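Local coordinates for mandelate racemase/muconate lactonizing enzyme, C-terminal domain protein (Paracoccus denitrificans, PDB 4DWD) that binds magnesium and, as a member of the mandelate racemase/muconate lactonizing enzyme family, probably acts as a hydro-lyase, at residues B[27-32]-B[37-42]; B[69-74]-B[277-282]; B[165-170]-B[226-231]; B[205-210]-B[220-225]. All blocks are in the same frame, centred on the assembly; numbering follows the deposited sequence.

Interaction 1: B[27-32]-B[37-42]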
loop_
_atom_site.group_PDB
_atom_site.type_symbol
_atom_site.label_atom_id
_atom_site.label_comp_id
_atom_site.label_asym_id
_atom_site.label_seq_id
_atom_site.Cartn_x
_atom_site.Cartn_y
_atom_site.Cartn_z
ATOM N N PHE B 27 23.961 17.168 -34.996
ATOM C CA PHE B 27 22.784 17.456 -35.808
ATOM C C PHE B 27 22.519 16.355 -36.808
ATOM O O PHE B 27 23.433 15.622 -37.197
ATOM C CB PHE B 27 22.933 18.806 -36.532
ATOM C CG PHE B 27 23.103 19.975 -35.601
ATOM C CD1 PHE B 27 22.062 20.367 -34.765
ATOM C CD2 PHE B 27 24.310 20.677 -35.550
ATOM C CE1 PHE B 27 22.210 21.449 -33.907
ATOM C CE2 PHE B 27 24.472 21.754 -34.683
ATOM C CZ PHE B 27 23.416 22.134 -33.855
ATOM N N VAL B 28 21.254 16.239 -37.196
ATOM C CA VAL B 28 20.854 15.350 -38.278
ATOM C C VAL B 28 20.222 16.220 -39.357
ATOM O O VAL B 28 19.316 17.010 -39.080
ATOM C CB VAL B 28 19.875 14.250 -37.791
ATOM C CG1 VAL B 28 19.356 13.430 -38.964
ATOM C CG2 VAL B 28 20.558 13.329 -36.792
ATOM N N ARG B 29 20.726 16.098 -40.585
ATOM C CA ARG B 29 20.126 16.780 -41.721
ATOM C C ARG B 29 19.471 15.739 -42.612
ATOM O O ARG B 29 20.135 14.812 -43.077
ATOM C CB ARG B 29 21.164 17.598 -42.502
ATOM C CG ARG B 29 20.573 18.224 -43.766
ATOM C CD ARG B 29 21.499 19.228 -44.427
ATOM N NE ARG B 29 22.787 18.654 -44.780
ATOM C CZ ARG B 29 23.881 19.382 -44.994
ATOM N NH1 ARG B 29 23.835 20.704 -44.878
ATOM N NH2 ARG B 29 25.023 18.793 -45.307
ATOM N N ILE B 30 18.164 15.878 -42.811
ATOM C CA ILE B 30 17.418 14.984 -43.711
ATOM C C ILE B 30 16.990 15.760 -44.950
ATOM O O ILE B 30 16.342 16.795 -44.842
ATOM C CB ILE B 30 16.203 14.319 -43.014
ATOM C CG1 ILE B 30 16.661 13.619 -41.722
ATOM C CG2 ILE B 30 15.510 13.329 -43.954
ATOM C CD1 ILE B 30 15.611 12.775 -41.013
ATOM N N THR B 31 17.340 15.228 -46.123
ATOM C CA THR B 31 16.995 15.850 -47.392
ATOM C C THR B 31 15.956 14.982 -48.072
ATOM O O THR B 31 16.125 13.762 -48.173
ATOM C CB THR B 31 18.235 16.015 -48.282
ATOM O OG1 THR B 31 19.243 16.714 -47.539
ATOM C CG2 THR B 31 17.900 16.807 -49.550
ATOM N N ALA B 32 14.869 15.608 -48.504
ATOM C CA ALA B 32 13.817 14.904 -49.226
ATOM C C ALA B 32 14.167 14.852 -50.712
ATOM O O ALA B 32 15.090 15.543 -51.168
ATOM C CB ALA B 32 12.481 15.594 -49.016
ATOM N N VAL B 37 14.992 20.397 -46.954
ATOM C CA VAL B 37 15.860 19.925 -45.874
ATOM C C VAL B 37 15.157 20.084 -44.527
ATOM O O VAL B 37 14.511 21.093 -44.281
ATOM C CB VAL B 37 17.190 20.715 -45.868
ATOM C CG1 VAL B 37 18.023 20.400 -44.647
ATOM C CG2 VAL B 37 17.990 20.414 -47.127
ATOM N N GLY B 38 15.267 19.064 -43.677
ATOM C CA GLY B 38 14.834 19.178 -42.279
ATOM C C GLY B 38 16.002 18.994 -41.327
ATOM O O GLY B 38 16.906 18.186 -41.575
ATOM N N TRP B 39 15.966 19.742 -40.227
ATOM C CA TRP B 39 17.031 19.723 -39.229
ATOM C C TRP B 39 16.587 19.131 -37.921
ATOM O O TRP B 39 15.543 19.505 -37.381
ATOM C CB TRP B 39 17.521 21.141 -38.984
ATOM C CG TRP B 39 18.415 21.613 -40.095
ATOM C CD1 TRP B 39 18.092 22.431 -41.166
ATOM C CD2 TRP B 39 19.824 21.266 -40.276
ATOM N NE1 TRP B 39 19.187 22.621 -41.971
ATOM C CE2 TRP B 39 20.258 21.945 -41.492
ATOM C CE3 TRP B 39 20.736 20.484 -39.568
ATOM C CZ2 TRP B 39 21.567 21.842 -41.965
ATOM C CZ3 TRP B 39 22.043 20.379 -40.052
ATOM C CH2 TRP B 39 22.443 21.046 -41.224
ATOM N N GLY B 40 17.405 18.234 -37.375
ATOM C CA GLY B 40 17.174 17.663 -36.042
ATOM C C GLY B 40 18.438 17.760 -35.206
ATOM O O GLY B 40 19.520 18.091 -35.711
ATOM N N GLU B 41 18.309 17.487 -33.912
ATOM C CA GLU B 41 19.442 17.595 -32.991
ATOM C C GLU B 41 19.377 16.479 -31.962
ATOM O O GLU B 41 18.289 16.149 -31.480
ATOM C CB GLU B 41 19.447 18.959 -32.296
ATOM C CG GLU B 41 20.630 19.119 -31.354
ATOM C CD GLU B 41 20.893 20.547 -30.913
ATOM O OE1 GLU B 41 20.079 21.464 -31.169
ATOM O OE2 GLU B 41 21.948 20.743 -30.285
ATOM N N ALA B 42 20.544 15.894 -31.662
ATOM C CA ALA B 42 20.693 14.915 -30.573
ATOM C C ALA B 42 21.465 15.568 -29.433
ATOM O O ALA B 42 22.398 16.336 -29.680
ATOM C CB ALA B 42 21.460 13.683 -31.048
#
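V37 opens the second strand of this antiparallel hairpin of the N-terminal domain by laying CG1 against CG of R29 at 3.5 Å. G38 pairs with I30 through two nearly straight backbone bonds, one of them G38 N to I30 O at 2.8 Å. W39 stands beside R29 on the same face of the sheet: CB of R29 lies over one face of the six-membered ring, 4.0 Å from its centroid, CD packs on CZ2, and CB of F27 meets the ring edge at CZ3; NH2 of R29 goes on to a salt bridge with E9. Without the indole, as with an alanine here, CB and CD of R29 would probably lose the surface they lie on, and a gap is likely to open beside F27 CB. G40 repeats the paired bonds with V28, and its O also lies in the plane of the F27 ring, at the edge. E41 runs alongside that ring; its extended chain, CG opposite the backbone N (chi1 -179°), carries CD to 3.4 Å from F27 CE1, and OE1 is held by G305 N. Strand 5-14 continues the sheet beyond 24-32; helix 90-110 packs on V28 and I30, and helix 304-314 on F27, W39 and E41.

Interaction 2: B[69-74]-B[277-282]; sequences LDHAVL and GITGMM
OG1 of T279 is the polar centre of this small contact: H71 approaches it with the ND1-CE1 side of its imidazole, and D99 and W103 of helix 90-110 both hydrogen-bond to it, D99 through OD1 and W103 through NE1. Across the two segments the nearest pair is H71 CE1 and T279 OG1 at 3.1 Å, with H71 ND1 at 3.3 Å from the same oxygen. The hydroxyl meets the ring obliquely. H71 reaches it because its CG sits between the backbone N and the carbonyl carbon (chi1 68°), which turns the imidazole toward helix 277-291. On the other side OG1 of T279 lies anti to its own carbonyl carbon (chi1 -54°), which brings it to the point where H71, D99 and W103 converge. The contact bridges the two domains of the enolase-superfamily fold: H71 is in the first turn of helix 71-81, within the N-terminal domain, whereas T279 is in the first turns of helix 277-291, within the C-terminal barrel domain. Helix 90-110 lies next to both. Its D99 touches H71 as well as bonding to T279, and the W103 ring meets the H71 ring with their planes about 50° apart; I278 packs on the same two residues. At the start of the histidine's helix, D70 occupies the N-cap position without making a capping bond through its side chain; its OD1 instead forms a salt bridge with K116 of the second subunit, and L74 N bonds back to D70 O at 2.9 Å.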
loop_
_atom_site.group_PDB
_atom_site.type_symbol
_atom_site.label_atom_id
_atom_site.label_comp_id
_atom_site.label_asym_id
_atom_site.label_seq_id
_atom_site.Cartn_x
_atom_site.Cartn_y
_atom_site.Cartn_z
ATOM N N LEU B 69 6.028 11.634 -44.180
ATOM C CA LEU B 69 4.851 11.692 -43.319
ATOM C C LEU B 69 4.693 10.487 -42.396
ATOM O O LEU B 69 3.968 10.573 -41.399
ATOM C CB LEU B 69 3.581 11.900 -44.144
ATOM C CG LEU B 69 3.434 13.280 -44.806
ATOM C CD1 LEU B 69 2.168 13.339 -45.635
ATOM C CD2 LEU B 69 3.430 14.414 -43.791
ATOM N N ASP B 70 5.386 9.385 -42.702
ATOM C CA ASP B 70 5.273 8.150 -41.919
ATOM C C ASP B 70 6.203 8.154 -40.703
ATOM O O ASP B 70 6.554 7.100 -40.198
ATOM C CB ASP B 70 5.578 6.923 -42.800
ATOM C CG ASP B 70 4.473 6.612 -43.788
ATOM O OD1 ASP B 70 3.375 7.197 -43.660
ATOM O OD2 ASP B 70 4.704 5.772 -44.693
ATOM N N HIS B 71 6.569 9.336 -40.216
ATOM C CA HIS B 71 7.596 9.448 -39.163
ATOM C C HIS B 71 7.367 8.586 -37.942
ATOM O O HIS B 71 8.316 8.000 -37.413
ATOM C CB HIS B 71 7.789 10.915 -38.745
ATOM C CG HIS B 71 6.596 11.513 -38.032
ATOM N ND1 HIS B 71 6.433 11.444 -36.698
ATOM C CD2 HIS B 71 5.482 12.190 -38.529
ATOM C CE1 HIS B 71 5.276 12.045 -36.357
ATOM N NE2 HIS B 71 4.701 12.504 -37.481
ATOM N N ALA B 72 6.126 8.499 -37.466
ATOM C CA ALA B 72 5.858 7.784 -36.216
ATOM C C ALA B 72 6.036 6.285 -36.388
ATOM O O ALA B 72 6.696 5.634 -35.576
ATOM C CB ALA B 72 4.471 8.114 -35.674
ATOM N N VAL B 73 5.453 5.731 -37.448
ATOM C CA VAL B 73 5.623 4.310 -37.733
ATOM C C VAL B 73 7.103 4.007 -38.004
ATOM O O VAL B 73 7.646 3.032 -37.492
ATOM C CB VAL B 73 4.747 3.850 -38.908
ATOM C CG1 VAL B 73 5.011 2.391 -39.256
ATOM C CG2 VAL B 73 3.284 4.047 -38.572
ATOM N N LEU B 74 7.766 4.853 -38.792
ATOM C CA LEU B 74 9.178 4.599 -39.102
ATOM C C LEU B 74 10.043 4.602 -37.852
ATOM O O LEU B 74 10.854 3.697 -37.656
ATOM C CB LEU B 74 9.721 5.635 -40.087
ATOM C CG LEU B 74 9.144 5.591 -41.494
ATOM C CD1 LEU B 74 9.481 6.871 -42.249
ATOM C CD2 LEU B 74 9.665 4.363 -42.235
ATOM N N GLY B 277 11.804 13.453 -29.277
ATOM C CA GLY B 277 11.586 14.488 -30.277
ATOM C C GLY B 277 10.221 15.119 -30.065
ATOM O O GLY B 277 9.645 15.033 -28.978
ATOM N N ILE B 278 9.706 15.784 -31.089
ATOM C CA ILE B 278 8.405 16.431 -30.985
ATOM C C ILE B 278 7.287 15.413 -30.704
ATOM O O ILE B 278 6.477 15.615 -29.797
ATOM C CB ILE B 278 8.130 17.275 -32.256
ATOM C CG1 ILE B 278 9.058 18.504 -32.237
ATOM C CG2 ILE B 278 6.647 17.646 -32.357
ATOM C CD1 ILE B 278 9.298 19.131 -33.594
ATOM N N THR B 279 7.257 14.323 -31.463
ATOM C CA THR B 279 6.214 13.302 -31.292
ATOM C C THR B 279 6.202 12.756 -29.859
ATOM O O THR B 279 5.150 12.699 -29.211
ATOM C CB THR B 279 6.433 12.166 -32.293
ATOM O OG1 THR B 279 6.507 12.729 -33.615
ATOM C CG2 THR B 279 5.297 11.162 -32.232
ATOM N N GLY B 280 7.373 12.377 -29.359
ATOM C CA GLY B 280 7.451 11.790 -28.022
ATOM C C GLY B 280 7.184 12.782 -26.917
ATOM O O GLY B 280 6.578 12.434 -25.890
HETATM N N MSE B 281 7.626 14.029 -27.105
HETATM C CA MSE B 281 7.406 15.053 -26.084
HETATM C C MSE B 281 5.928 15.362 -25.958
HETATM O O MSE B 281 5.438 15.615 -24.846
HETATM C CB MSE B 281 8.267 16.287 -26.322
HETATM C CG MSE B 281 9.737 15.941 -26.051
HETATM SE SE MSE B 281 10.131 15.807 -24.120
HETATM C CE MSE B 281 10.015 17.712 -23.740
HETATM N N MSE B 282 5.191 15.319 -27.064
HETATM C CA MSE B 282 3.734 15.504 -26.992
HETATM C C MSE B 282 3.084 14.375 -26.222
HETATM O O MSE B 282 2.155 14.610 -25.455
HETATM C CB MSE B 282 3.099 15.678 -28.379
HETATM C CG MSE B 282 3.568 16.944 -29.112
HETATM SE SE MSE B 282 2.913 18.613 -28.276
HETATM C CE MSE B 282 1.038 18.476 -28.811
#

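Interaction 3: B[165-170]-B[226-231]; sequences GDRTRC and VQHYHV
R167 grips Q227 side-on, with NE and NH2 both donating to the single oxygen OE1, at 2.9 Å from NE and 3.0 Å from NH2. The two loops follow strands 158-162 and 221-223 of the C-terminal barrel domain, each leading into the next helix, so the contact ties together two beta-alpha loops of a TIM-barrel-like fold. Guanidinium and amide are nearly coplanar, 6° apart, and both donors lie in the carbonyl plane of OE1. NH2 also donates to H228 ND1 at 3.0 Å, an almost straight bond within the imidazole plane, although the H228 ring is turned 72° from the guanidinium. Having CG between its backbone N and carbonyl carbon (chi1 89°) puts the H228 ring where ND1 can accept. The third nitrogen, NH1, bonds to Q250 OE1, so NE, NH1 and NH2 each have an acceptor that fixes the rotation of the group. Further out, NE2 of Q227 returns a weak bond to R167 O, an oxygen that also accepts from H318 NE2 of the third subunit. V83 of the fourth subunit packs on R167 and H228. Behind the arginine, a type I turn from D166 to R169 shapes its loop, reinforced by an Asx turn: D166 OD1 accepts from T168 N at 2.8 Å and from T168 OG1 at 2.7 Å, both from the same face of the carboxylate.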
loop_
_atom_site.group_PDB
_atom_site.type_symbol
_atom_site.label_atom_id
_atom_site.label_comp_id
_atom_site.label_asym_id
_atom_site.label_seq_id
_atom_site.Cartn_x
_atom_site.Cartn_y
_atom_site.Cartn_z
ATOM N N GLY B 165 28.274 19.687 -10.200
ATOM C CA GLY B 165 29.413 19.115 -9.480
ATOM C C GLY B 165 29.791 17.725 -9.985
ATOM O O GLY B 165 29.233 17.227 -10.961
ATOM N N ASP B 166 30.739 17.094 -9.302
ATOM C CA ASP B 166 31.231 15.770 -9.676
ATOM C C ASP B 166 30.352 14.697 -9.037
ATOM O O ASP B 166 30.287 14.607 -7.805
ATOM C CB ASP B 166 32.680 15.643 -9.200
ATOM C CG ASP B 166 33.299 14.287 -9.501
ATOM O OD1 ASP B 166 32.569 13.302 -9.750
ATOM O OD2 ASP B 166 34.543 14.205 -9.478
ATOM N N ARG B 167 29.699 13.872 -9.864
ATOM C CA ARG B 167 28.701 12.900 -9.365
ATOM C C ARG B 167 29.287 11.668 -8.667
ATOM O O ARG B 167 28.535 10.815 -8.171
ATOM C CB ARG B 167 27.744 12.451 -10.475
ATOM C CG ARG B 167 26.696 13.484 -10.853
ATOM C CD ARG B 167 25.830 12.941 -11.982
ATOM N NE ARG B 167 24.790 12.034 -11.498
ATOM C CZ ARG B 167 23.802 11.554 -12.253
ATOM N NH1 ARG B 167 23.736 11.870 -13.538
ATOM N NH2 ARG B 167 22.863 10.778 -11.721
ATOM N N THR B 168 30.615 11.565 -8.635
ATOM C CA THR B 168 31.259 10.558 -7.793
ATOM C C THR B 168 31.334 11.040 -6.346
ATOM O O THR B 168 31.696 10.276 -5.463
ATOM C CB THR B 168 32.676 10.169 -8.271
ATOM O OG1 THR B 168 33.540 11.315 -8.229
ATOM C CG2 THR B 168 32.644 9.581 -9.685
ATOM N N ARG B 169 30.978 12.304 -6.121
ATOM C CA ARG B 169 30.979 12.895 -4.784
ATOM C C ARG B 169 29.553 13.211 -4.347
ATOM O O ARG B 169 28.667 13.387 -5.181
ATOM C CB ARG B 169 31.829 14.161 -4.772
ATOM C CG ARG B 169 33.264 13.934 -5.241
ATOM C CD ARG B 169 34.080 15.202 -5.100
ATOM N NE ARG B 169 34.345 15.500 -3.695
ATOM C CZ ARG B 169 34.762 16.678 -3.237
ATOM N NH1 ARG B 169 34.968 17.684 -4.075
ATOM N NH2 ARG B 169 34.967 16.849 -1.959
ATOM N N CYS B 170 29.330 13.282 -3.040
ATOM C CA CYS B 170 27.975 13.397 -2.517
ATOM C C CYS B 170 27.992 14.253 -1.251
ATOM O O CYS B 170 28.909 14.132 -0.444
ATOM C CB CYS B 170 27.455 11.997 -2.190
ATOM S SG CYS B 170 25.686 11.948 -1.866
ATOM N N VAL B 226 18.751 14.021 -5.863
ATOM C CA VAL B 226 19.506 12.781 -5.621
ATOM C C VAL B 226 19.954 12.173 -6.947
ATOM O O VAL B 226 19.560 12.654 -8.013
ATOM C CB VAL B 226 18.685 11.767 -4.776
ATOM C CG1 VAL B 226 18.280 12.414 -3.457
ATOM C CG2 VAL B 226 17.455 11.247 -5.536
ATOM N N GLN B 227 20.780 11.129 -6.898
ATOM C CA GLN B 227 21.192 10.464 -8.139
ATOM C C GLN B 227 19.963 10.007 -8.924
ATOM O O GLN B 227 19.024 9.457 -8.356
ATOM C CB GLN B 227 22.114 9.277 -7.841
ATOM C CG GLN B 227 23.391 9.651 -7.090
ATOM C CD GLN B 227 24.419 10.392 -7.920
ATOM O OE1 GLN B 227 24.292 10.506 -9.139
ATOM N NE2 GLN B 227 25.472 10.879 -7.256
ATOM N N HIS B 228 19.987 10.206 -10.239
ATOM C CA HIS B 228 18.793 9.966 -11.055
ATOM C C HIS B 228 18.397 8.516 -11.080
ATOM O O HIS B 228 17.231 8.205 -11.298
ATOM C CB HIS B 228 19.014 10.478 -12.484
ATOM C CG HIS B 228 19.623 9.451 -13.401
ATOM N ND1 HIS B 228 20.940 9.165 -13.401
ATOM C CD2 HIS B 228 19.034 8.605 -14.335
ATOM C CE1 HIS B 228 21.185 8.182 -14.285
ATOM N NE2 HIS B 228 20.014 7.836 -14.856
ATOM N N TYR B 229 19.375 7.631 -10.869
ATOM C CA TYR B 229 19.089 6.214 -10.870
ATOM C C TYR B 229 18.215 5.766 -9.693
ATOM O O TYR B 229 17.573 4.721 -9.779
ATOM C CB TYR B 229 20.370 5.369 -11.022
ATOM C CG TYR B 229 21.652 5.844 -10.366
ATOM C CD1 TYR B 229 21.887 5.608 -9.013
ATOM C CD2 TYR B 229 22.671 6.446 -11.110
ATOM C CE1 TYR B 229 23.077 5.984 -8.407
ATOM C CE2 TYR B 229 23.871 6.832 -10.509
ATOM C CZ TYR B 229 24.070 6.603 -9.157
ATOM O OH TYR B 229 25.258 6.977 -8.547
ATOM N N HIS B 230 18.152 6.578 -8.638
ATOM C CA HIS B 230 17.327 6.246 -7.464
ATOM C C HIS B 230 15.950 6.842 -7.637
ATOM O O HIS B 230 15.628 7.887 -7.058
ATOM C CB HIS B 230 17.958 6.772 -6.164
ATOM C CG HIS B 230 19.384 6.308 -5.922
ATOM N ND1 HIS B 230 19.767 5.015 -6.043
ATOM C CD2 HIS B 230 20.509 7.016 -5.514
ATOM C CE1 HIS B 230 21.076 4.914 -5.745
ATOM N NE2 HIS B 230 21.526 6.142 -5.422
ATOM N N VAL B 231 15.112 6.173 -8.423
ATOM C CA VAL B 231 13.796 6.708 -8.757
ATOM C C VAL B 231 12.878 6.716 -7.527
ATOM O O VAL B 231 12.146 7.684 -7.278
ATOM C CB VAL B 231 13.165 5.919 -9.922
ATOM C CG1 VAL B 231 11.745 6.406 -10.202
ATOM C CG2 VAL B 231 14.006 6.083 -11.177
#

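Interaction 4: B[205-210]-B[220-225]; sequences GGAIRV and SWFEEP
F222 points its ring from strand 221-223 into helix 204-216, the helix that precedes it in a beta-alpha-beta unit of the C-terminal barrel domain. From CB, CG lies opposite the backbone N (chi1 -174°), which sends the ring out toward the helix; its far end does the touching. On one side of that end, CE2 comes 3.3 Å from the backbone O of A207, which lies at the ring edge and in its plane; the methyl of A207 is farther off, its CB 4.5 Å from the same CE2. At the tip, CZ meets CG1 of V210 at 3.8 Å and is the same distance from A207 O. CE1, on the other side, has CG1 of V210 as its neighbour at 4.1 Å. A leucine in place of F222 has no ring edge, and A207 O and V210 CG1 would probably be left with less to pack against and P225 CB without a face to lie over. P225, two residues beyond E223, which binds calcium in a structure of this protein, places its CB over one face of the F222 ring, 3.7 Å above the plane and offset toward the rim. The same carbon meets the helix too, touching A207 CB, so the proline fills the angle between ring and helix. On the barrel side of the strand E223 forms a salt bridge with K160, and W221 NE1 donates to E223 OE1 at 3.3 Å, in the indole plane and along the anti lone pair of that oxygen.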
loop_
_atom_site.group_PDB
_atom_site.type_symbol
_atom_site.label_atom_id
_atom_site.label_comp_id
_atom_site.label_asym_id
_atom_site.label_seq_id
_atom_site.Cartn_x
_atom_site.Cartn_y
_atom_site.Cartn_z
ATOM N N GLY B 205 19.049 12.246 2.803
ATOM C CA GLY B 205 19.110 13.117 3.972
ATOM C C GLY B 205 19.641 14.498 3.638
ATOM O O GLY B 205 19.134 15.506 4.134
ATOM N N GLY B 206 20.681 14.560 2.809
ATOM C CA GLY B 206 21.233 15.847 2.392
ATOM C C GLY B 206 20.210 16.645 1.607
ATOM O O GLY B 206 20.131 17.877 1.737
ATOM N N ALA B 207 19.458 15.955 0.748
ATOM C CA ALA B 207 18.419 16.596 -0.065
ATOM C C ALA B 207 17.308 17.197 0.782
ATOM O O ALA B 207 16.836 18.292 0.508
ATOM C CB ALA B 207 17.831 15.602 -1.050
ATOM N N ILE B 208 16.882 16.475 1.810
ATOM C CA ILE B 208 15.879 16.987 2.752
ATOM C C ILE B 208 16.419 18.249 3.439
ATOM O O ILE B 208 15.729 19.274 3.532
ATOM C CB ILE B 208 15.494 15.922 3.816
ATOM C CG1 ILE B 208 14.869 14.683 3.164
ATOM C CG2 ILE B 208 14.538 16.500 4.862
ATOM C CD1 ILE B 208 13.637 14.982 2.335
ATOM N N ARG B 209 17.664 18.173 3.903
ATOM C CA ARG B 209 18.290 19.310 4.593
ATOM C C ARG B 209 18.383 20.553 3.690
ATOM O O ARG B 209 17.972 21.661 4.078
ATOM C CB ARG B 209 19.673 18.893 5.106
ATOM C CG ARG B 209 20.369 19.931 5.968
ATOM C CD ARG B 209 21.717 19.400 6.444
ATOM N NE ARG B 209 22.320 20.273 7.447
ATOM C CZ ARG B 209 22.177 20.146 8.767
ATOM N NH1 ARG B 209 22.782 21.010 9.560
ATOM N NH2 ARG B 209 21.436 19.173 9.300
ATOM N N VAL B 210 18.894 20.378 2.475
ATOM C CA VAL B 210 18.939 21.492 1.528
ATOM C C VAL B 210 17.531 21.981 1.159
ATOM O O VAL B 210 17.287 23.185 1.129
ATOM C CB VAL B 210 19.756 21.112 0.277
ATOM C CG1 VAL B 210 19.700 22.203 -0.785
ATOM C CG2 VAL B 210 21.197 20.870 0.683
ATOM N N SER B 220 11.377 28.200 -5.541
ATOM C CA SER B 220 10.185 27.671 -6.198
ATOM C C SER B 220 10.266 26.200 -6.574
ATOM O O SER B 220 9.273 25.483 -6.466
ATOM C CB SER B 220 9.798 28.534 -7.396
ATOM O OG SER B 220 9.232 29.742 -6.931
ATOM N N TRP B 221 11.437 25.738 -6.982
ATOM C CA TRP B 221 11.611 24.320 -7.286
ATOM C C TRP B 221 13.011 23.875 -7.037
ATOM O O TRP B 221 13.928 24.703 -6.941
ATOM C CB TRP B 221 11.120 23.943 -8.695
ATOM C CG TRP B 221 12.017 24.223 -9.865
ATOM C CD1 TRP B 221 12.872 23.328 -10.505
ATOM C CD2 TRP B 221 12.133 25.474 -10.606
ATOM N NE1 TRP B 221 13.485 23.924 -11.582
ATOM C CE2 TRP B 221 13.074 25.221 -11.697
ATOM C CE3 TRP B 221 11.545 26.731 -10.498
ATOM C CZ2 TRP B 221 13.420 26.211 -12.613
ATOM C CZ3 TRP B 221 11.902 27.716 -11.429
ATOM C CH2 TRP B 221 12.816 27.459 -12.457
ATOM N N PHE B 222 13.168 22.558 -6.942
ATOM C CA PHE B 222 14.410 21.898 -6.510
ATOM C C PHE B 222 14.627 20.722 -7.445
ATOM O O PHE B 222 13.939 19.709 -7.344
ATOM C CB PHE B 222 14.217 21.447 -5.056
ATOM C CG PHE B 222 15.438 20.866 -4.363
ATOM C CD1 PHE B 222 16.761 21.133 -4.770
ATOM C CD2 PHE B 222 15.247 20.096 -3.212
ATOM C CE1 PHE B 222 17.844 20.607 -4.051
ATOM C CE2 PHE B 222 16.325 19.566 -2.507
ATOM C CZ PHE B 222 17.621 19.823 -2.914
ATOM N N GLU B 223 15.558 20.887 -8.384
ATOM C CA GLU B 223 15.733 19.953 -9.483
ATOM C C GLU B 223 16.800 18.907 -9.183
ATOM O O GLU B 223 17.878 19.235 -8.681
ATOM C CB GLU B 223 16.077 20.751 -10.749
ATOM C CG GLU B 223 16.163 19.948 -12.033
ATOM C CD GLU B 223 16.103 20.821 -13.277
ATOM O OE1 GLU B 223 15.579 21.956 -13.197
ATOM O OE2 GLU B 223 16.550 20.346 -14.344
ATOM N N GLU B 224 16.479 17.651 -9.511
ATOM C CA GLU B 224 17.426 16.529 -9.452
ATOM C C GLU B 224 18.242 16.472 -8.145
ATOM O O GLU B 224 19.474 16.421 -8.164
ATOM C CB GLU B 224 18.341 16.531 -10.688
ATOM C CG GLU B 224 17.610 16.336 -12.014
ATOM C CD GLU B 224 17.421 14.874 -12.402
ATOM O OE1 GLU B 224 18.182 13.998 -11.923
ATOM O OE2 GLU B 224 16.527 14.590 -13.218
ATOM N N PRO B 225 17.552 16.434 -6.984
ATOM C CA PRO B 225 18.313 16.439 -5.723
ATOM C C PRO B 225 19.218 15.215 -5.485
ATOM O O PRO B 225 20.316 15.368 -4.935
ATOM C CB PRO B 225 17.213 16.516 -4.641
ATOM C CG PRO B 225 15.946 16.092 -5.327
ATOM C CD PRO B 225 16.096 16.555 -6.752
#

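In the fold
Interactions 3 and 4 are neighbours in the barrel domain, centres 12 Å apart, and they touch where V226 CG1 packs on A207 CB at 4.0 Å; 205-210/220-225 is nested in the chain loop closed by 165-170/226-231. Both lie near the site where D197, E223 and E249 bind calcium in a structure of this protein: interaction 4 includes E223, and R167 of interaction 3 has its side chain about 6 Å from that of E249. Interactions 1 and 2, their centres 14 Å apart, lie across the chain's centre from interaction 4. Interaction 2 joins the N-terminal domain to the barrel domain; along the chain, interactions 3 and 4 fall between its two segments, their centres 31 and 34 Å away.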